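Local coordinates for conserved hypothetical exported protein (Bacteroides fragilis, PDB 4JJA) that has not been characterised itself but may, like its NamZ-family relatives, act as an exo-beta-N-acetylmuramidase on peptidoglycan fragments, at residues Ile121-Leu126 with Ile137-Arg142; Pro143-His148 with Tyr211-Pro216; Ile227-Ser232 with Ser290-Glu295. One frame throughout, in Å; residues are numbered along the deposited sequence. Where two conformers were deposited one is given.

Contact 1: Ile121-Leu126 with Ile137-Arg142; sequences ISMVRL and ILILDR
Met123, a selenomethionine here, and Ile139 make the apolar side-chain contact between helix 119-132 and strand 136-140: the SE atom of Met123 lies 4.2 Å from CD1 of Ile139. The selenomethionine chain runs fully extended as far as the selenium (chi1 -179°, chi2 179°), which carries SE out from the helix toward the strand, and only the last torsion bends, turning CE aside. Ile139 answers with the end of its longer branch, so the two side chains meet near their tips.

This is the second half of a beta-alpha-beta unit, strand 104-107, helix 119-132, strand 136-140, in the six-stranded parallel sheet of a Rossmann-like N-terminal region. Val107 on the neighbouring strand touches both Ile137 and Ile139, while Leu176 and Ala180 of helix 176-185 pack against Met123.

The other approach is of a methyl group to backbone. CD1 of Ile137 comes to 4.0 Å from the carbonyl O of Leu126 and lies about equally near its carbonyl carbon, a van der Waals contact. With CG1 anti to its own carbonyl carbon (chi1 -71°) and the branch extended, Ile137 reaches the helix through this methyl. Leu126 also leans on Leu105 and on Pro94.

Contact 2: Pro143-His148 with Tyr211-Pro216; sequences PNPNGH and YRLPIP
Two water molecules bridge the backbones of Pro143-His148 and Tyr211-Pro216, taking the place of direct hydrogen bonds between them. These loops follow adjacent strands of the parallel sheet, 136-140 and 197-200, and the second leads on to helix 224-233. Water 1 lies 2.9 Å from both Tyr211 N, whose N-H it accepts, and Asn144 O, to which it can donate. Water 2 donates to both Pro145 O and Tyr211 O, joining two acceptors that could not bond to each other directly. Pro143-His148 contains a type I beta turn, Asn144 to Gly147, closed by Gly147 N bonding to Asn144 O.

An Asx turn overlaps it: Asn146 N donates to Asn144 OD1 over 2.8 Å, with the donor 44° out of the carbonyl plane. The side-chain ND2 of Asn144 donates to Met174 O, which together with this bond fixes the flip of the amide.

Prolines supply the apolar half. Pro143 lies over one face of the Tyr211 ring in a CH-pi contact, its CG 3.7 Å from the ring centroid and displaced toward the rim near Tyr211 CG. The ring stands anti to the backbone N (chi1 179°), and chi2 of 80° turns a face to the proline. Farther along, Leu213 CD1 meets the second proline ring, 3.6 Å from Pro145 CB and 3.7 Å from Pro145 CG.

Contact 3: Ile227-Ser232 with Ser290-Glu295; sequences IYLYPS and SNLSDE
The Tyr228 ring has the Asp294 carboxylate at its edge, near the ring plane, with the two planes turned 75° from each other. Asp294 OD2 is 3.8 Å from Tyr228 CE2, and Asp294 OD1 lies 3.9 Å from Tyr228 CD2, so both oxygens approach the same C-H side of the ring. Such an approach is consistent with a weak electrostatic attraction to the positive ring edge. An aromatic neighbour, Trp298, meets Tyr228 edge-to-face.

The carboxylate has stronger partners: OD1 forms a salt bridge with Lys225 and OD2 one with Arg212, so its two oxygens are gripped by different cations. These probably keep Asp294 ionised and fix the rotation of the group beside the ring. Lys225 NZ also hydrogen-bonds to Leu292 O.

A separate apolar touch joins Leu229 CD2 to Leu292 CD1 at 4.3 Å, methyl to methyl. Both side chains point from their backbones toward the other segment, and both also rest on Ile297.

Ser293, the residue before Asp294, is the N-cap of helix 294-300: its OG accepts from Glu296 N. The arrangement is thus the capped start of one helix packed against the flank of another, helix 224-233.

In the fold
From the N terminus the chain lays down four strands of the parallel sheet before helix 119-132 and strand 136-140, where contact 1 closes a short loop of ten residues. Contact 2 opens directly where contact 1 ends, at Pro143, and closes a longer loop of 62 residues that includes helix 176-185 and edge strand 197-200. Contact 3 then ties helix 224-233 to the start of helix 294-300 across 57 residues. The three follow in series, neither nesting nor crossing. Contacts 2 and 3 touch, through the Arg212-Asp294 salt bridge and a probable hydrogen bond from Asn146 to Ile227, linking the N- and C-terminal family regions; contacts 1 and 3 lie on opposite sides of the chain's centre.

Contact 1: Ile121-Leu126 with Ile137-Arg142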
ATOM      1  N   ILE A 121       3.472   7.447  -0.757  1.00 12.10           N
ATOM      2  CA  ILE A 121       4.610   8.351  -0.495  1.00 13.85           C
ATOM      3  C   ILE A 121       5.079   8.934  -1.811  1.00 13.32           C
ATOM      4  O   ILE A 121       5.299  10.128  -1.902  1.00 15.07           O
ATOM      5  CB  ILE A 121       5.746   7.664   0.264  1.00 14.18           C
ATOM      6  CG1 ILE A 121       5.231   7.156   1.626  1.00 15.68           C
ATOM      7  CG2 ILE A 121       6.938   8.597   0.402  1.00 16.96           C
ATOM      8  CD1 ILE A 121       6.283   6.510   2.517  1.00 17.62           C
ATOM      9  N   SER A 122       5.094   8.126  -2.856  1.00 14.05           N
ATOM     10  CA  SER A 122       5.389   8.649  -4.193  1.00 14.52           C
ATOM     11  C   SER A 122       4.329   9.682  -4.596  1.00 13.93           C
ATOM     12  O   SER A 122       4.631  10.686  -5.204  1.00 13.91           O
ATOM     13  CB  SER A 122       5.473   7.522  -5.220  1.00 16.09           C
ATOM     14  OG  SER A 122       6.573   6.680  -4.971  1.00 21.70           O
HETATM   15  N   MSE A 123       3.067   9.394  -4.301  1.00 12.68           N
HETATM   16  CA  MSE A 123       1.996  10.290  -4.655  1.00 11.71           C
HETATM   17  C   MSE A 123       2.155  11.624  -3.928  1.00 11.97           C
HETATM   18  O   MSE A 123       1.982  12.657  -4.532  1.00 13.24           O
HETATM   19  CB  MSE A 123       0.653   9.668  -4.270  1.00 11.27           C
HETATM   20  CG  MSE A 123      -0.547  10.550  -4.648  1.00 13.48           C
HETATM   21 SE   MSE A 123      -2.247   9.837  -4.244  0.75 10.79          SE
HETATM   22  CE  MSE A 123      -2.165  10.071  -2.360  1.00 15.37           C
ATOM     23  N   VAL A 124       2.506  11.592  -2.641  1.00 12.48           N
ATOM     24  CA  VAL A 124       2.726  12.819  -1.876  1.00 13.56           C
ATOM     25  C   VAL A 124       3.877  13.643  -2.472  1.00 13.12           C
ATOM     26  O   VAL A 124       3.768  14.880  -2.552  1.00 15.37           O
ATOM     27  CB  VAL A 124       2.957  12.551  -0.378  1.00 15.00           C
ATOM     28  CG1 VAL A 124       3.439  13.798   0.347  1.00 17.89           C
ATOM     29  CG2 VAL A 124       1.685  12.035   0.223  1.00 15.88           C
ATOM     30  N   ARG A 125       4.945  12.972  -2.903  1.00 14.15           N
ATOM     31  CA  ARG A 125       6.079  13.621  -3.593  0.50 14.77           C
ATOM     32  C   ARG A 125       5.589  14.359  -4.849  1.00 14.10           C
ATOM     33  O   ARG A 125       5.960  15.498  -5.136  1.00 15.39           O
ATOM     34  CB  ARG A 125       7.121  12.544  -3.972  0.50 16.11           C
ATOM     35  CG  ARG A 125       8.493  13.043  -4.424  0.50 20.36           C
ATOM     36  CD  ARG A 125       9.470  13.035  -3.227  0.50 26.46           C
ATOM     37  NE  ARG A 125      10.036  11.708  -3.006  0.50 31.17           N
ATOM     38  CZ  ARG A 125      10.195  11.134  -1.811  0.50 32.86           C
ATOM     39  NH1 ARG A 125       9.820  11.768  -0.705  0.50 34.77           N
ATOM     40  NH2 ARG A 125      10.722   9.920  -1.727  0.50 34.09           N
ATOM     41  N   LEU A 126       4.759  13.677  -5.634  1.00 13.07           N
ATOM     42  CA  LEU A 126       4.238  14.254  -6.846  1.00 12.96           C
ATOM     43  C   LEU A 126       3.254  15.391  -6.563  1.00 12.89           C
ATOM     44  O   LEU A 126       3.244  16.393  -7.297  1.00 13.66           O
ATOM     45  CB  LEU A 126       3.579  13.159  -7.654  1.00 14.27           C
ATOM     46  CG  LEU A 126       4.555  12.170  -8.293  1.00 17.03           C
ATOM     47  CD1 LEU A 126       3.787  10.952  -8.797  1.00 17.87           C
ATOM     48  CD2 LEU A 126       5.323  12.870  -9.443  1.00 20.17           C
ATOM     49  N   ILE A 137      -3.554  17.644 -10.553  1.00 13.01           N
ATOM     50  CA  ILE A 137      -3.593  16.182 -10.456  1.00 12.85           C
ATOM     51  C   ILE A 137      -5.034  15.704 -10.600  1.00 12.23           C
ATOM     52  O   ILE A 137      -5.974  16.237 -10.008  1.00 13.69           O
ATOM     53  CB  ILE A 137      -2.943  15.701  -9.146  1.00 12.84           C
ATOM     54  CG1 ILE A 137      -1.427  15.906  -9.215  1.00 15.27           C
ATOM     55  CG2 ILE A 137      -3.322  14.232  -8.862  1.00 15.60           C
ATOM     56  CD1 ILE A 137      -0.647  15.519  -7.943  1.00 18.00           C
ATOM     57  N   LEU A 138      -5.179  14.677 -11.414  1.00 11.14           N
ATOM     58  CA  LEU A 138      -6.434  13.961 -11.597  1.00 10.90           C
ATOM     59  C   LEU A 138      -6.211  12.538 -11.070  1.00  9.91           C
ATOM     60  O   LEU A 138      -5.395  11.816 -11.588  1.00 12.17           O
ATOM     61  CB  LEU A 138      -6.795  13.925 -13.083  1.00 11.70           C
ATOM     62  CG  LEU A 138      -8.056  13.137 -13.439  1.00 12.41           C
ATOM     63  CD1 LEU A 138      -9.312  13.801 -12.902  1.00 14.69           C
ATOM     64  CD2 LEU A 138      -8.177  12.947 -14.957  1.00 14.17           C
ATOM     65  N   ILE A 139      -6.972  12.138 -10.050  1.00  9.52           N
ATOM     66  CA  ILE A 139      -6.870  10.789  -9.502  1.00  9.20           C
ATOM     67  C   ILE A 139      -8.068   9.977  -9.997  1.00  9.23           C
ATOM     68  O   ILE A 139      -9.237  10.338  -9.770  1.00  9.95           O
ATOM     69  CB  ILE A 139      -6.837  10.791  -7.963  1.00  9.42           C
ATOM     70  CG1 ILE A 139      -5.648  11.661  -7.477  1.00 11.03           C
ATOM     71  CG2 ILE A 139      -6.809   9.312  -7.438  1.00  9.86           C
ATOM     72  CD1 ILE A 139      -5.574  11.824  -5.982  1.00 11.19           C
ATOM     73  N   LEU A 140      -7.776   8.896 -10.716  1.00  8.73           N
ATOM     74  CA  LEU A 140      -8.800   7.942 -11.183  1.00  9.78           C
ATOM     75  C   LEU A 140      -8.873   6.900 -10.089  1.00  8.50           C
ATOM     76  O   LEU A 140      -7.968   6.048  -9.978  1.00  9.69           O
ATOM     77  CB  LEU A 140      -8.401   7.394 -12.553  1.00 10.08           C
ATOM     78  CG  LEU A 140      -8.224   8.447 -13.634  1.00 10.21           C
ATOM     79  CD1 LEU A 140      -7.774   7.742 -14.918  1.00 11.83           C
ATOM     80  CD2 LEU A 140      -9.468   9.329 -13.830  1.00 12.62           C
ATOM     81  N   ASP A 141      -9.850   7.011  -9.201  1.00  8.52           N
ATOM     82  CA  ASP A 141      -9.736   6.256  -7.956  1.00  8.48           C
ATOM     83  C   ASP A 141      -9.939   4.772  -8.187  1.00  8.53           C
ATOM     84  O   ASP A 141     -10.687   4.355  -9.110  1.00  9.73           O
ATOM     85  CB  ASP A 141     -10.714   6.785  -6.907  1.00  8.88           C
ATOM     86  CG  ASP A 141     -10.172   6.832  -5.497  1.00  8.45           C
ATOM     87  OD1 ASP A 141      -8.950   6.765  -5.285  1.00 10.01           O
ATOM     88  OD2 ASP A 141     -11.055   7.035  -4.597  1.00 10.02           O
ATOM     89  N   ARG A 142      -9.287   3.967  -7.363  1.00  8.53           N
ATOM     90  CA  ARG A 142      -9.485   2.531  -7.299  1.00  8.97           C
ATOM     91  C   ARG A 142      -9.766   2.168  -5.852  1.00  8.25           C
ATOM     92  O   ARG A 142      -9.360   2.866  -4.937  1.00  9.12           O
ATOM     93  CB  ARG A 142      -8.291   1.747  -7.827  1.00 10.26           C
ATOM     94  CG  ARG A 142      -8.078   1.933  -9.325  1.00 12.86           C
ATOM     95  CD  ARG A 142      -6.926   1.100  -9.863  1.00 12.64           C
ATOM     96  NE  ARG A 142      -6.746   1.419 -11.291  1.00 13.09           N
ATOM     97  CZ  ARG A 142      -7.017   0.625 -12.304  1.00 13.03           C
ATOM     98  NH1 ARG A 142      -7.415  -0.630 -12.106  1.00 13.59           N
ATOM     99  NH2 ARG A 142      -6.851   1.080 -13.537  1.00 13.85           N
TER

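Contact 2: Pro143-His148 with Tyr211-Pro216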
ATOM      1  N   PRO A 143     -10.457   1.052  -5.645  1.00  8.45           N
ATOM      2  CA  PRO A 143     -10.737   0.631  -4.282  1.00  8.14           C
ATOM      3  C   PRO A 143      -9.518   0.357  -3.435  1.00  8.20           C
ATOM      4  O   PRO A 143      -8.469   0.019  -3.969  1.00  9.86           O
ATOM      5  CB  PRO A 143     -11.551  -0.675  -4.464  1.00  8.92           C
ATOM      6  CG  PRO A 143     -12.214  -0.498  -5.763  1.00 11.04           C
ATOM      7  CD  PRO A 143     -11.157   0.188  -6.608  1.00  9.87           C
ATOM      8  N   ASN A 144      -9.693   0.508  -2.125  1.00  8.00           N
ATOM      9  CA  ASN A 144      -8.732   0.005  -1.162  1.00  7.63           C
ATOM     10  C   ASN A 144      -9.229  -1.370  -0.742  1.00  7.31           C
ATOM     11  O   ASN A 144     -10.301  -1.455  -0.144  1.00  7.97           O
ATOM     12  CB  ASN A 144      -8.662   0.969   0.024  1.00  7.21           C
ATOM     13  CG  ASN A 144      -7.697   0.529   1.098  1.00  6.04           C
ATOM     14  OD1 ASN A 144      -7.220  -0.616   1.092  1.00  7.88           O
ATOM     15  ND2 ASN A 144      -7.463   1.429   2.069  1.00  8.27           N
ATOM     16  N   PRO A 145      -8.487  -2.461  -1.039  1.00  7.01           N
ATOM     17  CA  PRO A 145      -8.976  -3.784  -0.661  1.00  7.20           C
ATOM     18  C   PRO A 145      -9.026  -3.999   0.847  1.00  7.07           C
ATOM     19  O   PRO A 145      -9.664  -4.918   1.318  1.00  8.36           O
ATOM     20  CB  PRO A 145      -7.970  -4.723  -1.324  1.00  8.19           C
ATOM     21  CG  PRO A 145      -6.691  -3.905  -1.376  1.00  8.14           C
ATOM     22  CD  PRO A 145      -7.148  -2.512  -1.674  1.00  7.60           C
ATOM     23  N   ASN A 146      -8.323  -3.138   1.587  1.00  7.43           N
ATOM     24  CA  ASN A 146      -8.345  -3.079   3.045  1.00  7.40           C
ATOM     25  C   ASN A 146      -9.039  -1.782   3.525  1.00  7.82           C
ATOM     26  O   ASN A 146      -8.740  -1.259   4.592  1.00  8.41           O
ATOM     27  CB  ASN A 146      -6.913  -3.221   3.615  1.00  7.78           C
ATOM     28  CG  ASN A 146      -6.436  -4.645   3.560  1.00  7.45           C
ATOM     29  OD1 ASN A 146      -7.099  -5.542   4.124  1.00  8.47           O
ATOM     30  ND2 ASN A 146      -5.249  -4.873   3.001  1.00  8.77           N
ATOM     31  N   GLY A 147      -9.998  -1.312   2.748  1.00  7.13           N
ATOM     32  CA  GLY A 147     -10.724  -0.087   3.040  1.00  8.25           C
ATOM     33  C   GLY A 147     -11.842  -0.234   4.030  1.00  7.84           C
ATOM     34  O   GLY A 147     -12.485   0.771   4.352  1.00  8.91           O
ATOM     35  N   HIS A 148     -12.071  -1.446   4.501  1.00  7.83           N
ATOM     36  CA  HIS A 148     -13.206  -1.770   5.333  1.00  8.34           C
ATOM     37  C   HIS A 148     -12.940  -1.550   6.808  1.00  9.06           C
ATOM     38  O   HIS A 148     -13.862  -1.736   7.623  1.00 10.05           O
ATOM     39  CB  HIS A 148     -13.656  -3.220   5.099  1.00  9.77           C
ATOM     40  CG  HIS A 148     -12.556  -4.229   5.261  1.00  9.73           C
ATOM     41  ND1 HIS A 148     -11.507  -4.302   4.368  1.00 10.42           N
ATOM     42  CD2 HIS A 148     -12.325  -5.172   6.208  1.00 11.03           C
ATOM     43  CE1 HIS A 148     -10.674  -5.257   4.769  1.00 11.06           C
ATOM     44  NE2 HIS A 148     -11.154  -5.816   5.878  1.00 10.24           N
ATOM     45  N   TYR A 211     -13.525  -5.360  -2.492  1.00  8.59           N
ATOM     46  CA  TYR A 211     -13.015  -5.453  -3.837  1.00  8.54           C
ATOM     47  C   TYR A 211     -11.842  -6.369  -3.905  1.00  8.32           C
ATOM     48  O   TYR A 211     -10.928  -6.268  -3.087  1.00  9.38           O
ATOM     49  CB  TYR A 211     -12.648  -4.086  -4.340  1.00  9.07           C
ATOM     50  CG  TYR A 211     -12.067  -4.033  -5.738  1.00  8.18           C
ATOM     51  CD1 TYR A 211     -12.862  -4.078  -6.874  1.00  9.71           C
ATOM     52  CD2 TYR A 211     -10.701  -3.856  -5.933  1.00  8.19           C
ATOM     53  CE1 TYR A 211     -12.308  -3.957  -8.121  1.00 11.18           C
ATOM     54  CE2 TYR A 211     -10.148  -3.712  -7.170  1.00  8.90           C
ATOM     55  CZ  TYR A 211     -10.969  -3.739  -8.278  1.00 10.46           C
ATOM     56  OH  TYR A 211     -10.356  -3.595  -9.519  1.00 12.04           O
ATOM     57  N   ARG A 212     -11.812  -7.215  -4.934  1.00  8.88           N
ATOM     58  CA  ARG A 212     -10.730  -8.163  -5.173  0.70  8.58           C
ATOM     59  C   ARG A 212      -9.911  -7.708  -6.366  1.00  9.18           C
ATOM     60  O   ARG A 212     -10.464  -7.293  -7.374  1.00 10.66           O
ATOM     61  CB  ARG A 212     -11.311  -9.556  -5.418  0.70 10.26           C
ATOM     62  CG  ARG A 212     -11.978 -10.083  -4.193  0.70  9.54           C
ATOM     63  CD  ARG A 212     -12.517 -11.464  -4.311  0.70 10.09           C
ATOM     64  NE  ARG A 212     -11.578 -12.528  -4.259  0.70  9.80           N
ATOM     65  CZ  ARG A 212     -11.207 -13.150  -3.142  0.70 12.00           C
ATOM     66  NH1 ARG A 212     -11.637 -12.787  -1.955  0.70 11.55           N
ATOM     67  NH2 ARG A 212     -10.405 -14.164  -3.257  0.70 13.65           N
ATOM     68  N   LEU A 213      -8.608  -7.722  -6.223  1.00  9.61           N
ATOM     69  CA  LEU A 213      -7.713  -7.151  -7.199  1.00 10.00           C
ATOM     70  C   LEU A 213      -7.525  -8.136  -8.349  1.00 10.10           C
ATOM     71  O   LEU A 213      -7.139  -9.265  -8.128  1.00 12.05           O
ATOM     72  CB  LEU A 213      -6.346  -6.883  -6.569  1.00 10.78           C
ATOM     73  CG  LEU A 213      -6.245  -5.583  -5.797  1.00 13.63           C
ATOM     74  CD1 LEU A 213      -7.245  -5.286  -4.766  1.00 16.37           C
ATOM     75  CD2 LEU A 213      -4.860  -5.402  -5.269  1.00 14.10           C
ATOM     76  N   PRO A 214      -7.773  -7.703  -9.588  1.00 10.88           N
ATOM     77  CA  PRO A 214      -7.579  -8.621 -10.713  1.00 11.84           C
ATOM     78  C   PRO A 214      -6.131  -8.913 -11.022  1.00 11.35           C
ATOM     79  O   PRO A 214      -5.833  -9.982 -11.595  1.00 12.26           O
ATOM     80  CB  PRO A 214      -8.251  -7.871 -11.870  1.00 14.52           C
ATOM     81  CG  PRO A 214      -8.146  -6.369 -11.479  1.00 13.05           C
ATOM     82  CD  PRO A 214      -8.350  -6.394 -10.010  1.00 11.56           C
ATOM     83  N   ILE A 215      -5.242  -7.963 -10.697  1.00 10.94           N
ATOM     84  CA  ILE A 215      -3.822  -7.976 -11.088  1.00 11.13           C
ATOM     85  C   ILE A 215      -3.003  -7.864  -9.774  1.00 10.46           C
ATOM     86  O   ILE A 215      -3.233  -6.947  -8.976  1.00 10.96           O
ATOM     87  CB  ILE A 215      -3.477  -6.764 -12.036  1.00 11.31           C
ATOM     88  CG1 ILE A 215      -4.343  -6.817 -13.323  1.00 12.91           C
ATOM     89  CG2 ILE A 215      -2.000  -6.689 -12.321  1.00 13.00           C
ATOM     90  CD1 ILE A 215      -4.172  -5.622 -14.273  1.00 17.56           C
ATOM     91  N   PRO A 216      -2.001  -8.742  -9.582  1.00 10.76           N
ATOM     92  CA  PRO A 216      -1.226  -8.641  -8.326  1.00 11.23           C
ATOM     93  C   PRO A 216      -0.499  -7.319  -8.219  1.00 10.18           C
ATOM     94  O   PRO A 216       0.221  -6.939  -9.133  1.00 11.48           O
ATOM     95  CB  PRO A 216      -0.192  -9.793  -8.454  1.00 11.56           C
ATOM     96  CG  PRO A 216      -0.080  -9.972  -9.963  1.00 13.00           C
ATOM     97  CD  PRO A 216      -1.474  -9.793 -10.479  1.00 11.69           C
TER
HETATM   98  O   HOH W   1     -12.501  -2.891  -1.294  1.00 10.21           O
HETATM   99  O   HOH W   2     -11.343  -6.448  -0.338  1.00  9.58           O

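Contact 3: Ile227-Ser232 with Ser290-Glu295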
ATOM      1  N   ILE A 227      -3.142 -10.374   0.779  1.00  7.95           N
ATOM      2  CA  ILE A 227      -3.502  -8.941   0.949  1.00  7.77           C
ATOM      3  C   ILE A 227      -4.212  -8.738   2.272  1.00  8.08           C
ATOM      4  O   ILE A 227      -4.009  -7.731   2.936  1.00  8.00           O
ATOM      5  CB  ILE A 227      -4.286  -8.435  -0.278  1.00  8.83           C
ATOM      6  CG1 ILE A 227      -3.305  -8.360  -1.461  1.00 10.79           C
ATOM      7  CG2 ILE A 227      -4.969  -7.064   0.008  1.00 11.43           C
ATOM      8  CD1 ILE A 227      -3.906  -8.130  -2.779  1.00 13.81           C
ATOM      9  N   TYR A 228      -5.093  -9.654   2.644  1.00  8.13           N
ATOM     10  CA  TYR A 228      -5.782  -9.519   3.905  1.00  8.11           C
ATOM     11  C   TYR A 228      -4.922  -9.791   5.127  1.00  7.08           C
ATOM     12  O   TYR A 228      -5.127  -9.207   6.185  1.00  8.36           O
ATOM     13  CB  TYR A 228      -7.038 -10.387   3.948  1.00  9.35           C
ATOM     14  CG  TYR A 228      -8.098 -10.019   2.920  1.00  8.54           C
ATOM     15  CD1 TYR A 228      -8.474  -8.683   2.703  1.00  8.99           C
ATOM     16  CD2 TYR A 228      -8.807 -10.981   2.250  1.00  8.81           C
ATOM     17  CE1 TYR A 228      -9.465  -8.326   1.811  1.00  8.63           C
ATOM     18  CE2 TYR A 228      -9.823 -10.649   1.350  1.00  8.88           C
ATOM     19  CZ  TYR A 228     -10.167  -9.340   1.113  1.00  9.38           C
ATOM     20  OH  TYR A 228     -11.166  -9.021   0.236  1.00 10.29           O
ATOM     21  N   LEU A 229      -3.975 -10.713   4.994  1.00  7.69           N
ATOM     22  CA  LEU A 229      -3.023 -11.020   6.064  1.00  7.67           C
ATOM     23  C   LEU A 229      -1.864 -10.040   6.190  1.00  7.81           C
ATOM     24  O   LEU A 229      -1.262  -9.924   7.244  1.00  7.98           O
ATOM     25  CB  LEU A 229      -2.487 -12.459   5.886  1.00  7.78           C
ATOM     26  CG  LEU A 229      -3.450 -13.572   6.301  1.00  8.88           C
ATOM     27  CD1 LEU A 229      -2.920 -14.919   5.809  1.00 10.56           C
ATOM     28  CD2 LEU A 229      -3.643 -13.566   7.801  1.00 11.16           C
ATOM     29  N   TYR A 230      -1.577  -9.302   5.109  1.00  7.71           N
ATOM     30  CA  TYR A 230      -0.469  -8.399   5.029  1.00  7.20           C
ATOM     31  C   TYR A 230      -0.349  -7.456   6.243  1.00  8.28           C
ATOM     32  O   TYR A 230       0.784  -7.296   6.764  1.00  7.83           O
ATOM     33  CB  TYR A 230      -0.508  -7.683   3.665  1.00  8.72           C
ATOM     34  CG  TYR A 230       0.597  -6.736   3.347  1.00  7.76           C
ATOM     35  CD1 TYR A 230       1.893  -7.157   3.133  1.00  9.33           C
ATOM     36  CD2 TYR A 230       0.326  -5.408   3.130  1.00  9.38           C
ATOM     37  CE1 TYR A 230       2.908  -6.264   2.826  1.00  9.23           C
ATOM     38  CE2 TYR A 230       1.321  -4.504   2.815  1.00  9.90           C
ATOM     39  CZ  TYR A 230       2.614  -4.917   2.695  1.00  8.75           C
ATOM     40  OH  TYR A 230       3.594  -3.988   2.387  1.00 10.86           O
ATOM     41  N   PRO A 231      -1.446  -6.842   6.703  1.00  8.19           N
ATOM     42  CA  PRO A 231      -1.268  -5.951   7.846  1.00  9.04           C
ATOM     43  C   PRO A 231      -0.667  -6.588   9.082  1.00  9.75           C
ATOM     44  O   PRO A 231       0.055  -5.930   9.832  1.00 11.40           O
ATOM     45  CB  PRO A 231      -2.707  -5.467   8.145  1.00 10.09           C
ATOM     46  CG  PRO A 231      -3.415  -5.645   6.858  1.00  9.64           C
ATOM     47  CD  PRO A 231      -2.833  -6.841   6.177  1.00  8.77           C
ATOM     48  N   SER A 232      -0.998  -7.854   9.298  1.00  8.93           N
ATOM     49  CA  SER A 232      -0.514  -8.614  10.461  1.00  9.77           C
ATOM     50  C   SER A 232       0.858  -9.231  10.176  1.00  9.66           C
ATOM     51  O   SER A 232       1.784  -9.120  10.963  1.00 14.53           O
ATOM     52  CB  SER A 232      -1.514  -9.723  10.833  1.00  9.92           C
ATOM     53  OG  SER A 232      -2.776  -9.187  11.179  1.00 10.59           O
ATOM     54  N   SER A 290      -2.721 -20.136   5.328  1.00 12.49           N
ATOM     55  CA  SER A 290      -3.319 -19.957   3.997  1.00 13.59           C
ATOM     56  C   SER A 290      -4.723 -20.498   3.887  1.00 15.29           C
ATOM     57  O   SER A 290      -5.375 -20.189   2.895  1.00 16.49           O
ATOM     58  CB  SER A 290      -2.419 -20.576   2.937  1.00 14.35           C
ATOM     59  OG  SER A 290      -2.394 -21.972   3.024  1.00 14.73           O
ATOM     60  N   ASN A 291      -5.146 -21.311   4.861  1.00 15.84           N
ATOM     61  CA  ASN A 291      -6.497 -21.880   4.856  1.00 17.43           C
ATOM     62  C   ASN A 291      -7.470 -21.169   5.803  1.00 16.65           C
ATOM     63  O   ASN A 291      -8.619 -21.575   5.970  1.00 17.96           O
ATOM     64  CB  ASN A 291      -6.453 -23.401   5.147  1.00 19.25           C
ATOM     65  CG  ASN A 291      -5.599 -24.164   4.140  1.00 24.36           C
ATOM     66  OD1 ASN A 291      -4.675 -24.897   4.524  1.00 32.66           O
ATOM     67  ND2 ASN A 291      -5.832 -23.923   2.855  1.00 27.47           N
ATOM     68  N   LEU A 292      -7.050 -20.088   6.448  1.00 14.82           N
ATOM     69  CA  LEU A 292      -7.980 -19.229   7.176  1.00 15.07           C
ATOM     70  C   LEU A 292      -8.997 -18.702   6.157  1.00 16.65           C
ATOM     71  O   LEU A 292      -8.645 -18.386   5.009  1.00 18.23           O
ATOM     72  CB  LEU A 292      -7.280 -18.043   7.819  1.00 15.99           C
ATOM     73  CG  LEU A 292      -6.392 -18.332   9.008  1.00 16.54           C
ATOM     74  CD1 LEU A 292      -5.702 -17.021   9.444  1.00 18.56           C
ATOM     75  CD2 LEU A 292      -7.131 -18.943  10.197  1.00 22.40           C
ATOM     76  N   SER A 293     -10.256 -18.641   6.565  1.00 17.59           N
ATOM     77  CA  SER A 293     -11.221 -17.972   5.731  1.00 17.23           C
ATOM     78  C   SER A 293     -10.979 -16.481   5.679  1.00 15.77           C
ATOM     79  O   SER A 293     -10.441 -15.884   6.610  1.00 16.92           O
ATOM     80  CB  SER A 293     -12.647 -18.199   6.243  1.00 18.23           C
ATOM     81  OG  SER A 293     -12.888 -17.598   7.513  1.00 20.43           O
ATOM     82  N   ASP A 294     -11.349 -15.901   4.544  1.00 16.82           N
ATOM     83  CA  ASP A 294     -11.340 -14.427   4.452  1.00 17.27           C
ATOM     84  C   ASP A 294     -12.099 -13.824   5.646  1.00 16.86           C
ATOM     85  O   ASP A 294     -11.610 -12.874   6.300  1.00 17.08           O
ATOM     86  CB  ASP A 294     -11.966 -13.954   3.135  1.00 18.25           C
ATOM     87  CG  ASP A 294     -11.117 -14.224   1.880  1.00 18.84           C
ATOM     88  OD1 ASP A 294      -9.969 -14.701   1.929  1.00 21.01           O
ATOM     89  OD2 ASP A 294     -11.656 -13.965   0.740  1.00 20.32           O
ATOM     90  N   GLU A 295     -13.299 -14.336   5.982  0.50 17.89           N
ATOM     91  CA  GLU A 295     -14.104 -13.811   7.121  0.50 18.01           C
ATOM     92  C   GLU A 295     -13.411 -13.790   8.462  0.50 17.54           C
ATOM     93  O   GLU A 295     -13.498 -12.827   9.211  0.50 17.60           O
ATOM     94  CB  GLU A 295     -15.438 -14.581   7.327  0.50 18.96           C
ATOM     95  CG  GLU A 295     -16.515 -14.233   6.306  0.50 20.13           C
ATOM     96  CD  GLU A 295     -16.455 -15.171   5.115  0.50 24.80           C
ATOM     97  OE1 GLU A 295     -15.465 -15.943   5.009  0.50 28.01           O
ATOM     98  OE2 GLU A 295     -17.380 -15.149   4.294  0.50 27.00           O
TER